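Local structure of 3-oxo-glucose-6-phosphate:glutamate aminotransferase (Bacillus subtilis subsp. subtilis, 4K2M) at residues K98-F108 and K296-L306; L116-G127 and A257-A268. The protein catalyses the reversible pyridoxal phosphate-dependent transamination of 3-dehydro-glucose 6-phosphate with glutamate to give kanosamine 6-phosphate, a step of antibiotic biosynthesis. All coordinates share one frame; numbering follows the deposited sequence. Where two conformers were deposited one is given.

Both contacts lie in the aminotransferase fold, their centres 15 Å apart. Along the chain helix 103-116 of contact 1 leads into strand 120-124 of contact 2, and on the far side strand 258-262 and helix 265-275 precede helix 299-308, so contact 2 falls between the two halves of contact 1. Contact 2 forms the edge of the seven-stranded mixed sheet; contact 1 packs a helix pair beside that edge. They meet at M297, whose N lies 3.0 Å from A123 O, a probable hydrogen bond. Contact 1 serves the sugar phosphate of one bound adduct and contact 2 the cofactor phosphate of the other, as befits a homodimer with shared active sites.

Contact 1: K98-F108 and K296-L306; sequences KFTSGPYLEQF and KMDNLQAAIGL. With O1G (3-deoxy-3-[(E)-({3-hydroxy-2-methyl-5-[(phosphonooxy)methyl]pyridin-4-yl}methylidene)amino]-6-O-phosphono-alpha-D-gluco pyranose), chain I.
Y104 lays one ring face over the methyl of A303, with A303 CB 3.9 Å from the ring centroid in a CH-pi contact. This knob-into-hole, completed by N299, A302 and L306, joins the first turns of helix 103-116 to most of helix 299-308 in the aminotransferase fold; their short segments cross at 46°. L306 CD1 abuts the rim of the ring, level with it. On the next turn F108 has CG anti to the backbone N (chi1 -178°), which carries the ring past A302 CB toward M297; M297 SD lies 3.5 Å from F108 CE2, an oblique Met-aromatic contact. L105 sets both CD1 and CD2 against the carbonyl oxygen of M297. N299 ties the loop before helix 103-116 to the other helix. Its ND2 donates to K98 O (2.8 Å) nearly in its own amide plane, while OD1 takes two weak bonds, from the backbone N of Y104 and of L105. N299 N donates to T100 O and L300 N to F99 O. These bonds probably hold the loop presenting T100 and S101 to the sugar phosphate of the adduct, a site finished by residues of the second subunit, among them Y248. D298 turns its carboxylate to K256 of that subunit. S101 OG, in one of two conformers, donates to the adduct's OP8 (3.0 Å) and T100 OG1 to its OP6, a short 2.5 Å.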
loop_
_atom_site.group_PDB
_atom_site.type_symbol
_atom_site.label_atom_id
_atom_site.label_comp_id
_atom_site.label_asym_id
_atom_site.label_seq_id
_atom_site.Cartn_x
_atom_site.Cartn_y
_atom_site.Cartn_z
ATOM N N LYS A 98 2.188 -16.217 -1.524
ATOM C CA LYS A 98 1.434 -15.246 -2.332
ATOM C C LYS A 98 0.908 -14.138 -1.445
ATOM O O LYS A 98 -0.058 -14.344 -0.707
ATOM C CB LYS A 98 0.274 -15.933 -3.057
ATOM C CG LYS A 98 0.733 -16.993 -4.038
ATOM C CD LYS A 98 -0.443 -17.676 -4.693
ATOM C CE LYS A 98 0.033 -18.810 -5.588
ATOM N NZ LYS A 98 -0.724 -18.858 -6.868
ATOM N N PHE A 99 1.527 -12.964 -1.526
ATOM C CA PHE A 99 1.229 -11.899 -0.571
ATOM C C PHE A 99 0.715 -10.654 -1.253
ATOM O O PHE A 99 -0.008 -9.874 -0.654
ATOM C CB PHE A 99 2.485 -11.560 0.231
ATOM C CG PHE A 99 3.112 -12.760 0.872
ATOM C CD1 PHE A 99 2.312 -13.701 1.508
ATOM C CD2 PHE A 99 4.481 -12.974 0.792
ATOM C CE1 PHE A 99 2.867 -14.838 2.091
ATOM C CE2 PHE A 99 5.062 -14.103 1.385
ATOM C CZ PHE A 99 4.252 -15.042 2.034
ATOM N N THR A 100 1.106 -10.483 -2.506
ATOM C CA THR A 100 0.666 -9.343 -3.302
ATOM C C THR A 100 -0.433 -9.840 -4.227
ATOM O O THR A 100 -1.626 -9.725 -3.911
ATOM C CB THR A 100 1.851 -8.659 -4.028
ATOM O OG1 THR A 100 2.584 -9.635 -4.781
ATOM C CG2 THR A 100 2.788 -7.995 -3.010
ATOM N N SER A 101 -0.068 -10.391 -5.374
ATOM C CA SER A 101 -1.083 -11.038 -6.194
ATOM C C SER A 101 -1.448 -12.374 -5.545
ATOM O O SER A 101 -0.625 -12.989 -4.856
ATOM C CB SER A 101 -0.570 -11.269 -7.612
ATOM O OG SER A 101 0.635 -11.997 -7.582
ATOM N N GLY A 102 -2.684 -12.816 -5.749
ATOM C CA GLY A 102 -3.134 -14.086 -5.202
ATOM C C GLY A 102 -4.626 -14.304 -5.243
ATOM O O GLY A 102 -5.392 -13.397 -5.568
ATOM N N PRO A 103 -5.058 -15.519 -4.888
ATOM C CA PRO A 103 -6.461 -15.931 -5.030
ATOM C C PRO A 103 -7.434 -15.274 -4.059
ATOM O O PRO A 103 -8.617 -15.190 -4.390
ATOM C CB PRO A 103 -6.410 -17.444 -4.766
ATOM C CG PRO A 103 -5.186 -17.619 -3.888
ATOM C CD PRO A 103 -4.199 -16.623 -4.419
ATOM N N TYR A 104 -6.973 -14.838 -2.889
ATOM C CA TYR A 104 -7.872 -14.219 -1.921
ATOM C C TYR A 104 -8.387 -12.862 -2.405
ATOM O O TYR A 104 -9.499 -12.458 -2.058
ATOM C CB TYR A 104 -7.210 -14.098 -0.549
ATOM C CG TYR A 104 -6.947 -15.424 0.140
ATOM C CD1 TYR A 104 -7.925 -16.030 0.905
ATOM C CD2 TYR A 104 -5.708 -16.055 0.037
ATOM C CE1 TYR A 104 -7.693 -17.230 1.548
ATOM C CE2 TYR A 104 -5.469 -17.257 0.665
ATOM C CZ TYR A 104 -6.467 -17.841 1.422
ATOM O OH TYR A 104 -6.228 -19.040 2.063
ATOM N N LEU A 105 -7.590 -12.167 -3.220
ATOM C CA LEU A 105 -8.014 -10.909 -3.830
ATOM C C LEU A 105 -9.348 -11.045 -4.556
ATOM O O LEU A 105 -10.290 -10.319 -4.258
ATOM C CB LEU A 105 -6.947 -10.380 -4.804
ATOM C CG LEU A 105 -5.940 -9.403 -4.225
ATOM C CD1 LEU A 105 -4.940 -8.971 -5.308
ATOM C CD2 LEU A 105 -6.681 -8.199 -3.633
ATOM N N GLU A 106 -9.431 -11.980 -5.504
ATOM C CA GLU A 106 -10.655 -12.165 -6.280
ATOM C C GLU A 106 -11.839 -12.554 -5.394
ATOM O O GLU A 106 -12.972 -12.103 -5.627
ATOM C CB GLU A 106 -10.454 -13.238 -7.357
ATOM C CG GLU A 106 -11.447 -13.146 -8.517
ATOM C CD GLU A 106 -11.626 -14.469 -9.250
ATOM O OE1 GLU A 106 -10.613 -15.053 -9.695
ATOM O OE2 GLU A 106 -12.783 -14.925 -9.370
ATOM N N GLN A 107 -11.593 -13.404 -4.399
ATOM C CA GLN A 107 -12.662 -13.833 -3.498
ATOM C C GLN A 107 -13.164 -12.664 -2.660
ATOM O O GLN A 107 -14.359 -12.537 -2.408
ATOM C CB GLN A 107 -12.190 -14.962 -2.575
ATOM C CG GLN A 107 -13.261 -15.477 -1.613
ATOM C CD GLN A 107 -14.349 -16.287 -2.307
ATOM O OE1 GLN A 107 -14.188 -16.717 -3.452
ATOM N NE2 GLN A 107 -15.463 -16.503 -1.609
ATOM N N PHE A 108 -12.240 -11.814 -2.216
ATOM C CA PHE A 108 -12.613 -10.654 -1.407
ATOM C C PHE A 108 -13.393 -9.658 -2.271
ATOM O O PHE A 108 -14.423 -9.104 -1.848
ATOM C CB PHE A 108 -11.354 -10.014 -0.800
ATOM C CG PHE A 108 -11.634 -8.833 0.087
ATOM C CD1 PHE A 108 -12.416 -8.968 1.232
ATOM C CD2 PHE A 108 -11.110 -7.592 -0.214
ATOM C CE1 PHE A 108 -12.661 -7.868 2.055
ATOM C CE2 PHE A 108 -11.353 -6.481 0.605
ATOM C CZ PHE A 108 -12.120 -6.622 1.741
ATOM N N LYS A 296 -2.941 -2.123 -6.221
ATOM C CA LYS A 296 -3.887 -3.174 -5.857
ATOM C C LYS A 296 -3.770 -3.496 -4.370
ATOM O O LYS A 296 -2.717 -3.309 -3.763
ATOM C CB LYS A 296 -3.629 -4.451 -6.664
ATOM C CG LYS A 296 -3.899 -4.316 -8.153
ATOM C CD LYS A 296 -3.368 -5.524 -8.924
ATOM C CE LYS A 296 -4.089 -6.804 -8.515
ATOM N NZ LYS A 296 -5.573 -6.653 -8.643
ATOM N N MET A 297 -4.844 -4.003 -3.778
ATOM C CA MET A 297 -4.757 -4.532 -2.412
ATOM C C MET A 297 -3.849 -5.761 -2.412
ATOM O O MET A 297 -3.761 -6.467 -3.422
ATOM C CB MET A 297 -6.160 -4.918 -1.929
ATOM C CG MET A 297 -6.221 -5.494 -0.533
ATOM S SD MET A 297 -7.974 -5.704 -0.142
ATOM C CE MET A 297 -7.902 -6.082 1.600
ATOM N N ASP A 298 -3.159 -6.007 -1.298
ATOM C CA ASP A 298 -2.348 -7.209 -1.153
ATOM C C ASP A 298 -3.212 -8.432 -0.848
ATOM O O ASP A 298 -4.173 -8.342 -0.078
ATOM C CB ASP A 298 -1.352 -7.024 -0.008
ATOM C CG ASP A 298 -0.212 -6.090 -0.376
ATOM O OD1 ASP A 298 0.050 -5.949 -1.586
ATOM O OD2 ASP A 298 0.397 -5.504 0.546
ATOM N N ASN A 299 -2.849 -9.568 -1.441
ATOM C CA ASN A 299 -3.500 -10.851 -1.180
ATOM C C ASN A 299 -3.533 -11.176 0.307
ATOM O O ASN A 299 -4.530 -11.696 0.824
ATOM C CB ASN A 299 -2.761 -11.960 -1.952
ATOM C CG ASN A 299 -3.462 -13.310 -1.869
ATOM O OD1 ASN A 299 -4.598 -13.460 -2.330
ATOM N ND2 ASN A 299 -2.770 -14.310 -1.328
ATOM N N LEU A 300 -2.439 -10.884 1.007
ATOM C CA LEU A 300 -2.389 -11.164 2.443
ATOM C C LEU A 300 -3.489 -10.391 3.162
ATOM O O LEU A 300 -4.196 -10.944 4.013
ATOM C CB LEU A 300 -1.011 -10.834 3.032
ATOM C CG LEU A 300 -0.870 -11.178 4.523
ATOM C CD1 LEU A 300 0.180 -12.248 4.723
ATOM C CD2 LEU A 300 -0.511 -9.946 5.354
ATOM N N GLN A 301 -3.672 -9.125 2.796
ATOM C CA GLN A 301 -4.701 -8.315 3.445
ATOM C C GLN A 301 -6.107 -8.754 3.062
ATOM O O GLN A 301 -7.034 -8.644 3.868
ATOM C CB GLN A 301 -4.532 -6.818 3.128
ATOM C CG GLN A 301 -3.279 -6.175 3.720
ATOM C CD GLN A 301 -3.170 -6.311 5.242
ATOM O OE1 GLN A 301 -4.170 -6.450 5.952
ATOM N NE2 GLN A 301 -1.937 -6.278 5.745
ATOM N N ALA A 302 -6.281 -9.221 1.833
ATOM C CA ALA A 302 -7.588 -9.747 1.417
ATOM C C ALA A 302 -7.939 -10.995 2.227
ATOM O O ALA A 302 -9.097 -11.195 2.604
ATOM C CB ALA A 302 -7.617 -10.030 -0.098
ATOM N N ALA A 303 -6.949 -11.836 2.515
ATOM C CA ALA A 303 -7.209 -13.007 3.351
ATOM C C ALA A 303 -7.632 -12.570 4.748
ATOM O O ALA A 303 -8.538 -13.147 5.348
ATOM C CB ALA A 303 -5.965 -13.914 3.431
ATOM N N ILE A 304 -6.965 -11.549 5.272
ATOM C CA ILE A 304 -7.303 -11.031 6.596
ATOM C C ILE A 304 -8.700 -10.402 6.552
ATOM O O ILE A 304 -9.498 -10.553 7.485
ATOM C CB ILE A 304 -6.267 -9.984 7.049
ATOM C CG1 ILE A 304 -4.973 -10.684 7.469
ATOM C CG2 ILE A 304 -6.794 -9.157 8.233
ATOM C CD1 ILE A 304 -3.834 -9.714 7.770
ATOM N N GLY A 305 -8.986 -9.692 5.465
ATOM C CA GLY A 305 -10.276 -9.045 5.292
ATOM C C GLY A 305 -11.421 -10.033 5.289
ATOM O O GLY A 305 -12.505 -9.752 5.823
ATOM N N LEU A 306 -11.182 -11.205 4.705
ATOM C CA LEU A 306 -12.224 -12.218 4.637
ATOM C C LEU A 306 -12.521 -12.753 6.035
ATOM O O LEU A 306 -13.604 -13.280 6.281
ATOM C CB LEU A 306 -11.825 -13.342 3.682
ATOM C CG LEU A 306 -11.898 -12.899 2.223
ATOM C CD1 LEU A 306 -11.141 -13.840 1.299
ATOM C CD2 LEU A 306 -13.364 -12.783 1.781
HETATM P P O1G I . 7.462 -2.291 -6.357
HETATM C C3A O1G I . 11.675 -3.220 -10.237
HETATM O O3 O1G I . 12.014 -4.488 -10.576
HETATM C C1 O1G I . 7.931 -8.217 -11.217
HETATM N "N1'" O1G I . 12.099 -0.898 -10.205
HETATM C C2 O1G I . 8.913 -7.049 -11.105
HETATM O O2 O1G I . 10.233 -7.604 -11.436
HETATM C C9A O1G I . 12.482 -2.135 -10.568
HETATM C C2A O1G I . 13.791 -2.310 -11.327
HETATM C C3 O1G I . 8.939 -6.432 -9.700
HETATM N "N3'" O1G I . 9.715 -5.200 -9.895
HETATM O O1 O1G I . 8.393 -9.320 -10.432
HETATM C C4 O1G I . 7.515 -6.181 -9.153
HETATM O O4 O1G I . 7.795 -6.040 -7.744
HETATM C C4A O1G I . 10.490 -3.020 -9.533
HETATM C C4B O1G I . 9.606 -4.144 -9.180
HETATM C C5 O1G I . 6.701 -7.462 -9.321
HETATM O O5 O1G I . 6.632 -7.854 -10.702
HETATM C C5A O1G I . 10.127 -1.735 -9.168
HETATM C C5T O1G I . 8.861 -1.330 -8.401
HETATM C C6 O1G I . 5.252 -7.322 -8.948
HETATM C C6A O1G I . 10.956 -0.680 -9.515
HETATM O OP1 O1G I . 6.539 -1.113 -6.551
HETATM O OP2 O1G I . 7.849 -2.475 -4.920
HETATM O OP3 O1G I . 6.872 -3.556 -7.019
HETATM O OP4 O1G I . 8.891 -1.969 -7.092
HETATM O O6 O1G I . 4.477 -8.465 -8.988
HETATM P "P'" O1G I . 3.243 -8.619 -7.966
HETATM O OP6 O1G I . 3.821 -8.397 -6.578
HETATM O OP7 O1G I . 2.209 -7.591 -8.380
HETATM O OP8 O1G I . 2.802 -10.061 -8.199
#

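Contact 2: L116-G127 and A257-A268; sequences LHKRYVIATSSG and AGAIATDNEELA. With O1G (3-deoxy-3-[(E)-({3-hydroxy-2-methyl-5-[(phosphonooxy)methyl]pyridin-4-yl}methylidene)amino]-6-O-phosphono-alpha-D-gluco pyranose), chain C.
D263 sets its CG anti to the carbonyl carbon (chi1 -77°), and K118 bends at chi2 (-72°), so that carboxylate and ammonium meet across the end of an antiparallel strand pair. K118 NZ lies 3.5 Å from D263 OD2, a long salt bridge; NZ also donates to G235 O. D263 OD1 accepts from R119 N at 2.9 Å, the donor standing close to the extension of the CG-OD1 bond, and a water joins the same oxygen to H117 O. From there strands 120-124 and 258-262 run together at the edge of the mixed sheet. Y120, I122 and T124 form the hydrogen-bonded pairs with T262, I260 and G258, each through two backbone bonds. Between them V121 and A261 point to the sheet face opposite Y120, I122 and I260, where L116 CD1 reaches A261 CB at 3.7 Å. The Y120 ring lies against helix 265-275: A268 CB lies 3.5 Å from Y120 CB, and Y120 OH 3.3 Å from E265 CG. N264 caps that helix by accepting from L267 N. At the far end T124 OG1 donates to S126 O (2.8 Å), a bond that spans the turn into helix 127-137, and G127 N donates to OP2 of the adduct's cofactor phosphate at 2.8 Å. A phosphate held by a backbone N-H at the start of a helix probably gains from the helix dipole, consistent with the strand end helping to place it.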
loop_
_atom_site.group_PDB
_atom_site.type_symbol
_atom_site.label_atom_id
_atom_site.label_comp_id
_atom_site.label_asym_id
_atom_site.label_seq_id
_atom_site.Cartn_x
_atom_site.Cartn_y
_atom_site.Cartn_z
ATOM N N LEU A 116 -22.164 -5.106 -1.708
ATOM C CA LEU A 116 -22.484 -3.768 -2.186
ATOM C C LEU A 116 -23.539 -3.745 -3.288
ATOM O O LEU A 116 -24.032 -2.674 -3.635
ATOM C CB LEU A 116 -21.211 -3.088 -2.703
ATOM C CG LEU A 116 -20.094 -2.856 -1.690
ATOM C CD1 LEU A 116 -18.821 -2.368 -2.394
ATOM C CD2 LEU A 116 -20.533 -1.842 -0.649
ATOM N N HIS A 117 -23.874 -4.916 -3.834
ATOM C CA HIS A 117 -24.712 -5.004 -5.041
ATOM C C HIS A 117 -24.146 -4.148 -6.170
ATOM O O HIS A 117 -24.880 -3.409 -6.840
ATOM C CB HIS A 117 -26.174 -4.603 -4.766
ATOM C CG HIS A 117 -26.842 -5.426 -3.705
ATOM N ND1 HIS A 117 -27.149 -6.760 -3.876
ATOM C CD2 HIS A 117 -27.264 -5.103 -2.459
ATOM C CE1 HIS A 117 -27.728 -7.222 -2.781
ATOM N NE2 HIS A 117 -27.808 -6.236 -1.906
ATOM N N LYS A 118 -22.829 -4.234 -6.366
ATOM C CA LYS A 118 -22.161 -3.554 -7.472
ATOM C C LYS A 118 -21.474 -4.637 -8.285
ATOM O O LYS A 118 -20.905 -5.574 -7.714
ATOM C CB LYS A 118 -21.119 -2.561 -6.931
ATOM C CG LYS A 118 -21.720 -1.264 -6.383
ATOM C CD LYS A 118 -22.235 -0.402 -7.527
ATOM C CE LYS A 118 -22.967 0.837 -7.018
ATOM N NZ LYS A 118 -23.416 1.704 -8.156
ATOM N N ARG A 119 -21.517 -4.509 -9.607
ATOM C CA ARG A 119 -21.048 -5.584 -10.472
ATOM C C ARG A 119 -19.533 -5.780 -10.392
ATOM O O ARG A 119 -19.047 -6.904 -10.464
ATOM C CB ARG A 119 -21.471 -5.330 -11.922
ATOM C CG ARG A 119 -22.979 -5.212 -12.120
ATOM C CD ARG A 119 -23.305 -4.831 -13.561
ATOM N NE ARG A 119 -22.710 -5.784 -14.489
ATOM C CZ ARG A 119 -22.652 -5.621 -15.807
ATOM N NH1 ARG A 119 -23.157 -4.530 -16.369
ATOM N NH2 ARG A 119 -22.084 -6.551 -16.563
ATOM N N TYR A 120 -18.792 -4.683 -10.239
ATOM C CA TYR A 120 -17.333 -4.738 -10.263
ATOM C C TYR A 120 -16.735 -4.075 -9.046
ATOM O O TYR A 120 -17.102 -2.960 -8.695
ATOM C CB TYR A 120 -16.814 -4.034 -11.519
ATOM C CG TYR A 120 -17.429 -4.585 -12.777
ATOM C CD1 TYR A 120 -17.013 -5.813 -13.284
ATOM C CD2 TYR A 120 -18.436 -3.894 -13.448
ATOM C CE1 TYR A 120 -17.581 -6.337 -14.425
ATOM C CE2 TYR A 120 -19.014 -4.414 -14.588
ATOM C CZ TYR A 120 -18.573 -5.638 -15.071
ATOM O OH TYR A 120 -19.134 -6.165 -16.213
ATOM N N VAL A 121 -15.808 -4.772 -8.408
ATOM C CA VAL A 121 -15.094 -4.225 -7.264
ATOM C C VAL A 121 -13.615 -4.419 -7.531
ATOM O O VAL A 121 -13.177 -5.514 -7.885
ATOM C CB VAL A 121 -15.494 -4.924 -5.953
ATOM C CG1 VAL A 121 -14.592 -4.471 -4.804
ATOM C CG2 VAL A 121 -16.951 -4.609 -5.626
ATOM N N ILE A 122 -12.864 -3.336 -7.403
ATOM C CA ILE A 122 -11.425 -3.366 -7.602
ATOM C C ILE A 122 -10.812 -3.009 -6.256
ATOM O O ILE A 122 -10.951 -1.868 -5.792
ATOM C CB ILE A 122 -10.986 -2.332 -8.644
ATOM C CG1 ILE A 122 -11.641 -2.600 -10.001
ATOM C CG2 ILE A 122 -9.472 -2.357 -8.792
ATOM C CD1 ILE A 122 -12.962 -1.828 -10.262
ATOM N N ALA A 123 -10.172 -3.986 -5.613
ATOM C CA ALA A 123 -9.583 -3.771 -4.294
ATOM C C ALA A 123 -8.240 -3.055 -4.457
ATOM O O ALA A 123 -7.413 -3.446 -5.286
ATOM C CB ALA A 123 -9.411 -5.094 -3.551
ATOM N N THR A 124 -8.029 -2.005 -3.670
ATOM C CA THR A 124 -6.865 -1.142 -3.839
ATOM C C THR A 124 -6.022 -1.115 -2.579
ATOM O O THR A 124 -6.398 -1.675 -1.547
ATOM C CB THR A 124 -7.297 0.303 -4.144
ATOM O OG1 THR A 124 -8.096 0.789 -3.064
ATOM C CG2 THR A 124 -8.117 0.387 -5.424
ATOM N N SER A 125 -4.880 -0.429 -2.667
ATOM C CA SER A 125 -3.921 -0.385 -1.574
ATOM C C SER A 125 -4.300 0.617 -0.489
ATOM O O SER A 125 -3.667 0.640 0.559
ATOM C CB SER A 125 -2.518 -0.050 -2.105
ATOM O OG SER A 125 -2.556 1.116 -2.897
ATOM N N SER A 126 -5.303 1.460 -0.749
ATOM C CA SER A 126 -5.852 2.359 0.275
ATOM C C SER A 126 -7.097 3.038 -0.248
ATOM O O SER A 126 -7.363 3.003 -1.444
ATOM C CB SER A 126 -4.845 3.435 0.685
ATOM O OG SER A 126 -4.632 4.366 -0.377
ATOM N N GLY A 127 -7.831 3.691 0.646
ATOM C CA GLY A 127 -8.980 4.493 0.264
ATOM C C GLY A 127 -8.551 5.685 -0.573
ATOM O O GLY A 127 -9.207 6.033 -1.560
ATOM N N ALA A 257 -5.661 -0.614 2.888
ATOM C CA ALA A 257 -6.389 -1.189 1.764
ATOM C C ALA A 257 -7.646 -0.366 1.518
ATOM O O ALA A 257 -8.071 0.387 2.390
ATOM C CB ALA A 257 -6.768 -2.655 2.067
ATOM N N GLY A 258 -8.241 -0.523 0.338
ATOM C CA GLY A 258 -9.520 0.109 0.038
ATOM C C GLY A 258 -10.182 -0.570 -1.145
ATOM O O GLY A 258 -9.774 -1.649 -1.554
ATOM N N ALA A 259 -11.222 0.039 -1.701
ATOM C CA ALA A 259 -11.827 -0.549 -2.890
ATOM C C ALA A 259 -12.551 0.467 -3.723
ATOM O O ALA A 259 -12.999 1.498 -3.219
ATOM C CB ALA A 259 -12.777 -1.664 -2.507
ATOM N N ILE A 260 -12.681 0.150 -5.005
ATOM C CA ILE A 260 -13.529 0.908 -5.912
ATOM C C ILE A 260 -14.670 -0.017 -6.319
ATOM O O ILE A 260 -14.437 -1.179 -6.640
ATOM C CB ILE A 260 -12.754 1.271 -7.173
ATOM C CG1 ILE A 260 -11.639 2.262 -6.845
ATOM C CG2 ILE A 260 -13.684 1.904 -8.207
ATOM C CD1 ILE A 260 -10.651 2.451 -7.997
ATOM N N ALA A 261 -15.903 0.482 -6.304
ATOM C CA ALA A 261 -17.028 -0.331 -6.755
ATOM C C ALA A 261 -17.775 0.406 -7.842
ATOM O O ALA A 261 -17.992 1.610 -7.748
ATOM C CB ALA A 261 -17.954 -0.656 -5.600
ATOM N N THR A 262 -18.149 -0.312 -8.899
ATOM C CA THR A 262 -18.899 0.317 -9.985
ATOM C C THR A 262 -19.729 -0.727 -10.702
ATOM O O THR A 262 -19.416 -1.919 -10.637
ATOM C CB THR A 262 -17.971 1.058 -10.987
ATOM O OG1 THR A 262 -18.776 1.768 -11.946
ATOM C CG2 THR A 262 -17.052 0.079 -11.727
ATOM N N ASP A 263 -20.804 -0.279 -11.353
ATOM C CA ASP A 263 -21.580 -1.158 -12.215
ATOM C C ASP A 263 -21.109 -1.108 -13.665
ATOM O O ASP A 263 -21.533 -1.918 -14.488
ATOM C CB ASP A 263 -23.074 -0.814 -12.144
ATOM C CG ASP A 263 -23.735 -1.324 -10.876
ATOM O OD1 ASP A 263 -23.304 -2.373 -10.347
ATOM O OD2 ASP A 263 -24.707 -0.685 -10.411
ATOM N N ASN A 264 -20.228 -0.164 -13.987
ATOM C CA ASN A 264 -19.861 0.043 -15.381
ATOM C C ASN A 264 -18.619 -0.747 -15.765
ATOM O O ASN A 264 -17.550 -0.528 -15.200
ATOM C CB ASN A 264 -19.623 1.523 -15.673
ATOM C CG ASN A 264 -19.436 1.785 -17.147
ATOM O OD1 ASN A 264 -18.348 1.588 -17.689
ATOM N ND2 ASN A 264 -20.506 2.214 -17.815
ATOM N N GLU A 265 -18.757 -1.655 -16.732
ATOM C CA GLU A 265 -17.653 -2.537 -17.119
ATOM C C GLU A 265 -16.447 -1.801 -17.700
ATOM O O GLU A 265 -15.302 -2.121 -17.360
ATOM C CB GLU A 265 -18.133 -3.622 -18.098
ATOM C CG GLU A 265 -17.098 -4.734 -18.353
ATOM C CD GLU A 265 -16.148 -4.412 -19.503
ATOM O OE1 GLU A 265 -16.483 -3.534 -20.327
ATOM O OE2 GLU A 265 -15.066 -5.039 -19.582
ATOM N N GLU A 266 -16.674 -0.846 -18.600
ATOM C CA GLU A 266 -15.528 -0.148 -19.178
ATOM C C GLU A 266 -14.810 0.654 -18.102
ATOM O O GLU A 266 -13.584 0.769 -18.106
ATOM C CB GLU A 266 -15.937 0.783 -20.320
ATOM C CG GLU A 266 -16.421 0.070 -21.584
ATOM C CD GLU A 266 -15.306 -0.610 -22.373
ATOM O OE1 GLU A 266 -14.111 -0.410 -22.052
ATOM O OE2 GLU A 266 -15.638 -1.344 -23.329
ATOM N N LEU A 267 -15.583 1.214 -17.181
ATOM C CA LEU A 267 -15.000 2.004 -16.101
ATOM C C LEU A 267 -14.193 1.092 -15.178
ATOM O O LEU A 267 -13.083 1.431 -14.776
ATOM C CB LEU A 267 -16.092 2.754 -15.338
ATOM C CG LEU A 267 -15.693 3.750 -14.265
ATOM C CD1 LEU A 267 -14.696 4.773 -14.821
ATOM C CD2 LEU A 267 -16.963 4.441 -13.741
ATOM N N ALA A 268 -14.740 -0.081 -14.864
ATOM C CA ALA A 268 -14.019 -1.075 -14.076
ATOM C C ALA A 268 -12.689 -1.465 -14.711
ATOM O O ALA A 268 -11.668 -1.570 -14.027
ATOM C CB ALA A 268 -14.885 -2.310 -13.860
HETATM P P O1G C . -7.259 5.578 3.545
HETATM C C3A O1G C . -11.459 9.190 5.296
HETATM O O3 O1G C . -11.782 9.267 6.609
HETATM C C1 O1G C . -7.721 9.086 10.447
HETATM N "N1'" O1G C . -11.906 9.628 3.014
HETATM C C2 O1G C . -8.709 9.219 9.286
HETATM O O2 O1G C . -10.005 9.381 9.956
HETATM C C9A O1G C . -12.275 9.739 4.300
HETATM C C2A O1G C . -13.580 10.452 4.607
HETATM C C3 O1G C . -8.713 8.010 8.336
HETATM N "N3'" O1G C . -9.506 8.455 7.176
HETATM O O1 O1G C . -8.147 8.101 11.401
HETATM C C4 O1G C . -7.287 7.560 7.960
HETATM O O4 O1G C . -7.520 6.211 7.509
HETATM C C4A O1G C . -10.284 8.542 4.962
HETATM C C4B O1G C . -9.391 7.977 5.995
HETATM C C5 O1G C . -6.473 7.433 9.247
HETATM O O5 O1G C . -6.435 8.673 9.965
HETATM C C5A O1G C . -9.923 8.446 3.621
HETATM C C5T O1G C . -8.658 7.774 3.061
HETATM C C6 O1G C . -5.007 7.196 9.018
HETATM C C6A O1G C . -10.756 9.008 2.666
HETATM O OP1 O1G C . -6.407 6.084 2.401
HETATM O OP2 O1G C . -7.641 4.143 3.400
HETATM O OP3 O1G C . -6.675 5.981 4.919
HETATM O OP4 O1G C . -8.689 6.364 3.382
HETATM O O6 O1G C . -4.287 6.830 10.134
HETATM P "P'" O1G C . -3.040 5.823 10.013
HETATM O OP6 O1G C . -3.618 4.519 9.506
HETATM O OP7 O1G C . -2.012 6.434 9.088
HETATM O OP8 O1G C . -2.558 5.741 11.464
HETATM O O HOH W 1 -26.089 -1.787 -8.723
HETATM O O HOH W 2 -25.656 -3.826 -9.665
HETATM O O HOH W 3 -21.811 2.371 -10.714
HETATM O O HOH W 4 -20.639 3.113 -7.648
#